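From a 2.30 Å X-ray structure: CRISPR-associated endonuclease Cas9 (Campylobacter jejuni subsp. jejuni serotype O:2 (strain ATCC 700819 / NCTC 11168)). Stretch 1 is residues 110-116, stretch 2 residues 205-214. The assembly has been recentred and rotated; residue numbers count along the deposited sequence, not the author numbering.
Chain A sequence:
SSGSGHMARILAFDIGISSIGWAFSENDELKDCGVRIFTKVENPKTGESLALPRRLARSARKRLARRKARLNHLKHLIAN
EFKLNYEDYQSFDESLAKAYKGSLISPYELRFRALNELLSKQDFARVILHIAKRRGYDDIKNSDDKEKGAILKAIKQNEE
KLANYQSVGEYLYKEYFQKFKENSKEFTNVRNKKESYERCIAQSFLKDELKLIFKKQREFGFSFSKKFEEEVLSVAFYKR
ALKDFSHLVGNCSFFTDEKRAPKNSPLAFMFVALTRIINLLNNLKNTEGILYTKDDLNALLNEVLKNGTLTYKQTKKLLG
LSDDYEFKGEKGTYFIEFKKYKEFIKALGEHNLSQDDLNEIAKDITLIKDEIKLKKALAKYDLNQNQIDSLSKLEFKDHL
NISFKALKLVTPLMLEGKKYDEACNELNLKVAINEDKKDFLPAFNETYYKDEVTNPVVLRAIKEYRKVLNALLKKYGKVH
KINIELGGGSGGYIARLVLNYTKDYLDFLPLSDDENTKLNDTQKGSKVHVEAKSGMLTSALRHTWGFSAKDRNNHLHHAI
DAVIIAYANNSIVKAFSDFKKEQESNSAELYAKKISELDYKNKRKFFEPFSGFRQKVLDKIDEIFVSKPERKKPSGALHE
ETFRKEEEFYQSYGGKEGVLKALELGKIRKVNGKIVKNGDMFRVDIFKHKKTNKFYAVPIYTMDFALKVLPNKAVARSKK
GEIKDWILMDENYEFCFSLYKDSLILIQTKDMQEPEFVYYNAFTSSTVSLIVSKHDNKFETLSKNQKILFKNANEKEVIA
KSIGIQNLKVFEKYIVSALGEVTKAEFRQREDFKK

Stretch 1 110-116: LRFRALN
Stretch 2, residues 205-214: FLKDELKLIF

Two segments nearly a hundred residues apart in sequence meet here through one ionic clasp and a small apolar patch, burying 299 Å² in all. Stretch 2 is helical throughout, with phi/psi near -66/-38 and i to i+4 backbone hydrogen bonds such as Ile213 N to Glu209 O at 2.7 Å. Stretch 1 enters as a helix that began earlier in the chain, and its later residues follow a turn: Leu115 N bonds Phe112 O at 3.2 Å and Asn116 N bonds Arg113 O at 2.7 Å, both i to i+3, while psi of Leu115 relaxes to -5°. The register is set by Ala114 and Ile213, whose CA atoms lie 5.9 Å apart.

Arg111 covers the most surface. Its CA-to-CB bond points sideways, and the side chain reaches across with chi1 m (-76°), chi2 t (158°), chi3 p (64°) and chi4 at -178°. Glu209 answers with CB directed toward stretch 1 and an extended chain, chi1 and chi2 both t and chi3 171°. The result is a two-pronged salt bridge: Arg111 NE donates to Glu209 OE1 at 2.6 Å, with an N-H...O angle of 168°, and Arg111 NH2 donates to Glu209 OE2 at 2.7 Å and 154°. OE1 sits at the guanidinium edge, near its plane, where the N-H bonds can be aimed at it. Both residues are buried, and each charge finds its opposite inside the protein, which offsets the cost of burying it; Arg111 NH1 and Glu209 OE2 also have hydrogen bonds elsewhere in the structure. Leu206, chi1 m and chi2 off its well at 141°, brings CD2 to 3.7 Å from Arg111 NH2.

Ile213, one helical turn beyond Glu209, is the apolar centre. With chi1 m (-70°) and chi2 t (176°), its side chain packs against three neighbours, and the closest approaches are CG2 to Ala114 CB at 3.8 Å, CD1 to Arg111 CG at 4.2 Å, and CG1 to Leu115 CD2 at 4.5 Å. The arginine thus offers its aliphatic stem to the isoleucine and its charged end to the glutamate. Ala114 points its CB toward stretch 2, and its single methyl suits the closest backbone approach, filling the short gap to Ile213.

Leu115 extends the patch. Its CB leaves sideways, but chi1 m (-45°) and chi2 t (175°) carry CD2 to 3.8 Å from Leu212 CD2; Leu212 adopts chi1 t and chi2 p. The rule is economical: alanine at close approach against isoleucine, a leucine pair beside it, and a paired charge in the buried setting.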

ATOM      1  N   LEU A 110      23.962 -15.085  32.973  1.00 67.17           N
ATOM      2  CA  LEU A 110      24.197 -16.444  32.498  1.00 66.78           C
ATOM      3  C   LEU A 110      25.131 -16.451  31.297  1.00 63.31           C
ATOM      4  O   LEU A 110      25.983 -17.340  31.169  1.00 62.95           O
ATOM      5  CB  LEU A 110      22.870 -17.118  32.150  1.00 65.80           C
ATOM      6  CG  LEU A 110      21.924 -17.448  33.304  1.00 67.80           C
ATOM      7  CD1 LEU A 110      20.721 -18.212  32.781  1.00 66.36           C
ATOM      8  CD2 LEU A 110      22.642 -18.242  34.384  1.00 70.08           C
ATOM      9  N   ARG A 111      24.991 -15.465  30.408  1.00 61.48           N
ATOM     10  CA  ARG A 111      25.847 -15.391  29.231  1.00 60.14           C
ATOM     11  C   ARG A 111      27.271 -14.974  29.577  1.00 64.88           C
ATOM     12  O   ARG A 111      28.189 -15.254  28.799  1.00 67.73           O
ATOM     13  CB  ARG A 111      25.245 -14.433  28.202  1.00 54.52           C
ATOM     14  CG  ARG A 111      24.068 -15.026  27.436  1.00 52.10           C
ATOM     15  CD  ARG A 111      23.174 -13.952  26.837  1.00 50.50           C
ATOM     16  NE  ARG A 111      23.861 -13.144  25.835  1.00 51.12           N
ATOM     17  CZ  ARG A 111      23.303 -12.121  25.195  1.00 51.17           C
ATOM     18  NH1 ARG A 111      22.047 -11.779  25.456  1.00 46.52           N
ATOM     19  NH2 ARG A 111      24.000 -11.438  24.297  1.00 51.49           N
ATOM     20  N   PHE A 112      27.477 -14.312  30.720  1.00 65.91           N
ATOM     21  CA  PHE A 112      28.840 -14.036  31.162  1.00 70.10           C
ATOM     22  C   PHE A 112      29.472 -15.263  31.808  1.00 71.77           C
ATOM     23  O   PHE A 112      30.651 -15.549  31.576  1.00 76.22           O
ATOM     24  CB  PHE A 112      28.865 -12.853  32.132  1.00 69.03           C
ATOM     25  CG  PHE A 112      30.210 -12.627  32.765  1.00 72.10           C
ATOM     26  CD1 PHE A 112      31.288 -12.208  32.003  1.00 73.78           C
ATOM     27  CD2 PHE A 112      30.399 -12.844  34.121  1.00 74.38           C
ATOM     28  CE1 PHE A 112      32.530 -12.009  32.580  1.00 77.88           C
ATOM     29  CE2 PHE A 112      31.641 -12.644  34.706  1.00 76.58           C
ATOM     30  CZ  PHE A 112      32.707 -12.225  33.933  1.00 71.96           C
ATOM     31  N   ARG A 113      28.704 -15.998  32.620  1.00 69.19           N
ATOM     32  CA  ARG A 113      29.220 -17.222  33.226  1.00 68.83           C
ATOM     33  C   ARG A 113      29.651 -18.225  32.167  1.00 70.48           C
ATOM     34  O   ARG A 113      30.627 -18.961  32.357  1.00 75.38           O
ATOM     35  CB  ARG A 113      28.165 -17.858  34.129  1.00 66.91           C
ATOM     36  CG  ARG A 113      27.770 -17.060  35.347  1.00 69.39           C
ATOM     37  CD  ARG A 113      26.731 -17.842  36.130  1.00 72.20           C
ATOM     38  NE  ARG A 113      26.252 -17.136  37.311  1.00 75.17           N
ATOM     39  CZ  ARG A 113      25.281 -17.588  38.097  1.00 77.37           C
ATOM     40  NH1 ARG A 113      24.689 -18.741  37.818  1.00 76.76           N
ATOM     41  NH2 ARG A 113      24.900 -16.889  39.157  1.00 79.26           N
ATOM     42  N   ALA A 114      28.928 -18.272  31.044  1.00 67.18           N
ATOM     43  CA  ALA A 114      29.208 -19.249  29.998  1.00 64.19           C
ATOM     44  C   ALA A 114      30.621 -19.123  29.450  1.00 68.22           C
ATOM     45  O   ALA A 114      31.133 -20.084  28.865  1.00 70.22           O
ATOM     46  CB  ALA A 114      28.196 -19.105  28.861  1.00 61.63           C
ATOM     47  N   LEU A 115      31.259 -17.966  29.619  1.00 67.83           N
ATOM     48  CA  LEU A 115      32.641 -17.790  29.197  1.00 70.19           C
ATOM     49  C   LEU A 115      33.643 -18.281  30.233  1.00 75.95           C
ATOM     50  O   LEU A 115      34.848 -18.275  29.953  1.00 78.32           O
ATOM     51  CB  LEU A 115      32.906 -16.314  28.891  1.00 67.61           C
ATOM     52  CG  LEU A 115      31.839 -15.586  28.070  1.00 71.54           C
ATOM     53  CD1 LEU A 115      32.176 -14.108  27.943  1.00 72.47           C
ATOM     54  CD2 LEU A 115      31.678 -16.219  26.697  1.00 63.27           C
ATOM     55  N   ASN A 116      33.187 -18.708  31.413  1.00 78.69           N
ATOM     56  CA  ASN A 116      34.103 -19.039  32.502  1.00 83.09           C
ATOM     57  C   ASN A 116      33.788 -20.334  33.235  1.00 84.52           C
ATOM     58  O   ASN A 116      34.710 -20.914  33.820  1.00 88.34           O
ATOM     59  CB  ASN A 116      34.145 -17.896  33.525  1.00 85.27           C
ATOM     60  CG  ASN A 116      34.434 -16.552  32.885  1.00 84.90           C
ATOM     61  OD1 ASN A 116      35.584 -16.225  32.595  1.00 88.11           O
ATOM     62  ND2 ASN A 116      33.385 -15.768  32.656  1.00 79.10           N
ATOM     63  N   PHE A 205      27.458 -10.365  15.341  1.00 61.44           N
ATOM     64  CA  PHE A 205      28.145 -10.452  16.626  1.00 61.61           C
ATOM     65  C   PHE A 205      27.410 -11.369  17.593  1.00 57.70           C
ATOM     66  O   PHE A 205      28.048 -12.063  18.392  1.00 58.32           O
ATOM     67  CB  PHE A 205      28.317  -9.060  17.236  1.00 60.68           C
ATOM     68  CG  PHE A 205      29.321  -8.204  16.515  1.00 63.13           C
ATOM     69  CD1 PHE A 205      30.656  -8.569  16.475  1.00 65.95           C
ATOM     70  CD2 PHE A 205      28.931  -7.033  15.886  1.00 63.32           C
ATOM     71  CE1 PHE A 205      31.586  -7.787  15.815  1.00 68.06           C
ATOM     72  CE2 PHE A 205      29.855  -6.245  15.224  1.00 66.19           C
ATOM     73  CZ  PHE A 205      31.186  -6.623  15.188  1.00 68.55           C
ATOM     74  N   LEU A 206      26.077 -11.393  17.535  1.00 55.39           N
ATOM     75  CA  LEU A 206      25.326 -12.300  18.394  1.00 53.77           C
ATOM     76  C   LEU A 206      25.442 -13.742  17.918  1.00 54.64           C
ATOM     77  O   LEU A 206      25.374 -14.671  18.732  1.00 54.00           O
ATOM     78  CB  LEU A 206      23.864 -11.860  18.464  1.00 51.65           C
ATOM     79  CG  LEU A 206      23.632 -10.580  19.274  1.00 47.46           C
ATOM     80  CD1 LEU A 206      22.586  -9.713  18.627  1.00 47.65           C
ATOM     81  CD2 LEU A 206      23.233 -10.914  20.704  1.00 46.41           C
ATOM     82  N   LYS A 207      25.620 -13.952  16.612  1.00 54.51           N
ATOM     83  CA  LYS A 207      25.938 -15.290  16.134  1.00 57.08           C
ATOM     84  C   LYS A 207      27.324 -15.719  16.595  1.00 60.60           C
ATOM     85  O   LYS A 207      27.537 -16.897  16.903  1.00 62.09           O
ATOM     86  CB  LYS A 207      25.832 -15.349  14.608  1.00 54.93           C
ATOM     87  CG  LYS A 207      25.887 -16.757  14.038  1.00 56.13           C
ATOM     88  CD  LYS A 207      25.617 -16.761  12.541  1.00 57.61           C
ATOM     89  CE  LYS A 207      25.502 -18.180  12.007  1.00 58.71           C
ATOM     90  NZ  LYS A 207      25.120 -18.193  10.566  1.00 61.34           N
ATOM     91  N   ASP A 208      28.271 -14.777  16.666  1.00 63.34           N
ATOM     92  CA  ASP A 208      29.598 -15.097  17.182  1.00 65.43           C
ATOM     93  C   ASP A 208      29.537 -15.495  18.650  1.00 64.40           C
ATOM     94  O   ASP A 208      30.283 -16.375  19.091  1.00 66.75           O
ATOM     95  CB  ASP A 208      30.542 -13.909  16.996  1.00 68.55           C
ATOM     96  CG  ASP A 208      30.778 -13.571  15.538  1.00 74.81           C
ATOM     97  OD1 ASP A 208      30.672 -14.479  14.688  1.00 77.53           O
ATOM     98  OD2 ASP A 208      31.072 -12.393  15.242  1.00 77.05           O
ATOM     99  N   GLU A 209      28.654 -14.860  19.423  1.00 63.77           N
ATOM    100  CA  GLU A 209      28.571 -15.172  20.845  1.00 61.85           C
ATOM    101  C   GLU A 209      28.049 -16.586  21.067  1.00 61.31           C
ATOM    102  O   GLU A 209      28.633 -17.360  21.834  1.00 62.60           O
ATOM    103  CB  GLU A 209      27.688 -14.152  21.562  1.00 56.58           C
ATOM    104  CG  GLU A 209      27.523 -14.442  23.046  1.00 57.05           C
ATOM    105  CD  GLU A 209      26.613 -13.451  23.747  1.00 61.67           C
ATOM    106  OE1 GLU A 209      26.267 -13.694  24.923  1.00 62.75           O
ATOM    107  OE2 GLU A 209      26.241 -12.434  23.122  1.00 61.87           O
ATOM    108  N   LEU A 210      26.950 -16.941  20.396  1.00 59.90           N
ATOM    109  CA  LEU A 210      26.392 -18.280  20.558  1.00 60.75           C
ATOM    110  C   LEU A 210      27.359 -19.358  20.073  1.00 65.80           C
ATOM    111  O   LEU A 210      27.394 -20.455  20.643  1.00 67.80           O
ATOM    112  CB  LEU A 210      25.056 -18.380  19.824  1.00 56.93           C
ATOM    113  CG  LEU A 210      24.202 -19.606  20.149  1.00 53.23           C
ATOM    114  CD1 LEU A 210      24.097 -19.802  21.652  1.00 52.81           C
ATOM    115  CD2 LEU A 210      22.816 -19.467  19.528  1.00 51.73           C
ATOM    116  N   LYS A 211      28.150 -19.071  19.035  1.00 58.38           N
ATOM    117  CA  LYS A 211      29.198 -20.010  18.640  1.00 67.50           C
ATOM    118  C   LYS A 211      30.271 -20.117  19.716  1.00 68.19           C
ATOM    119  O   LYS A 211      30.759 -21.215  20.007  1.00 73.30           O
ATOM    120  CB  LYS A 211      29.825 -19.585  17.311  1.00 65.73           C
ATOM    121  CG  LYS A 211      28.911 -19.730  16.106  1.00 67.32           C
ATOM    122  CD  LYS A 211      29.632 -19.347  14.820  1.00 71.44           C
ATOM    123  CE  LYS A 211      28.737 -19.531  13.606  1.00 72.78           C
ATOM    124  NZ  LYS A 211      29.406 -19.086  12.356  1.00 75.91           N
ATOM    125  N   LEU A 212      30.647 -18.986  20.318  1.00 64.19           N
ATOM    126  CA  LEU A 212      31.659 -19.001  21.367  1.00 67.63           C
ATOM    127  C   LEU A 212      31.150 -19.708  22.616  1.00 67.91           C
ATOM    128  O   LEU A 212      31.900 -20.444  23.268  1.00 70.36           O
ATOM    129  CB  LEU A 212      32.088 -17.571  21.698  1.00 66.28           C
ATOM    130  CG  LEU A 212      33.072 -17.401  22.858  1.00 68.63           C
ATOM    131  CD1 LEU A 212      34.418 -18.034  22.522  1.00 66.84           C
ATOM    132  CD2 LEU A 212      33.235 -15.932  23.213  1.00 66.91           C
ATOM    133  N   ILE A 213      29.878 -19.498  22.962  1.00 66.28           N
ATOM    134  CA  ILE A 213      29.319 -20.129  24.156  1.00 64.91           C
ATOM    135  C   ILE A 213      29.299 -21.644  24.001  1.00 67.63           C
ATOM    136  O   ILE A 213      29.625 -22.381  24.941  1.00 68.67           O
ATOM    137  CB  ILE A 213      27.916 -19.567  24.448  1.00 59.34           C
ATOM    138  CG1 ILE A 213      28.013 -18.111  24.912  1.00 55.21           C
ATOM    139  CG2 ILE A 213      27.205 -20.418  25.487  1.00 56.05           C
ATOM    140  CD1 ILE A 213      26.667 -17.447  25.139  1.00 52.77           C
ATOM    141  N   PHE A 214      28.920 -22.134  22.817  1.00 67.79           N
ATOM    142  CA  PHE A 214      28.959 -23.572  22.564  1.00 68.34           C
ATOM    143  C   PHE A 214      30.373 -24.115  22.730  1.00 70.51           C
ATOM    144  O   PHE A 214      30.585 -25.134  23.399  1.00 69.82           O
ATOM    145  CB  PHE A 214      28.426 -23.879  21.163  1.00 69.09           C
ATOM    146  CG  PHE A 214      26.969 -24.251  21.134  1.00 68.28           C
ATOM    147  CD1 PHE A 214      26.561 -25.521  21.501  1.00 69.36           C
ATOM    148  CD2 PHE A 214      26.010 -23.336  20.731  1.00 64.72           C
ATOM    149  CE1 PHE A 214      25.225 -25.873  21.477  1.00 67.75           C
ATOM    150  CE2 PHE A 214      24.670 -23.683  20.702  1.00 64.58           C
ATOM    151  CZ  PHE A 214      24.278 -24.954  21.077  1.00 65.15           C
TER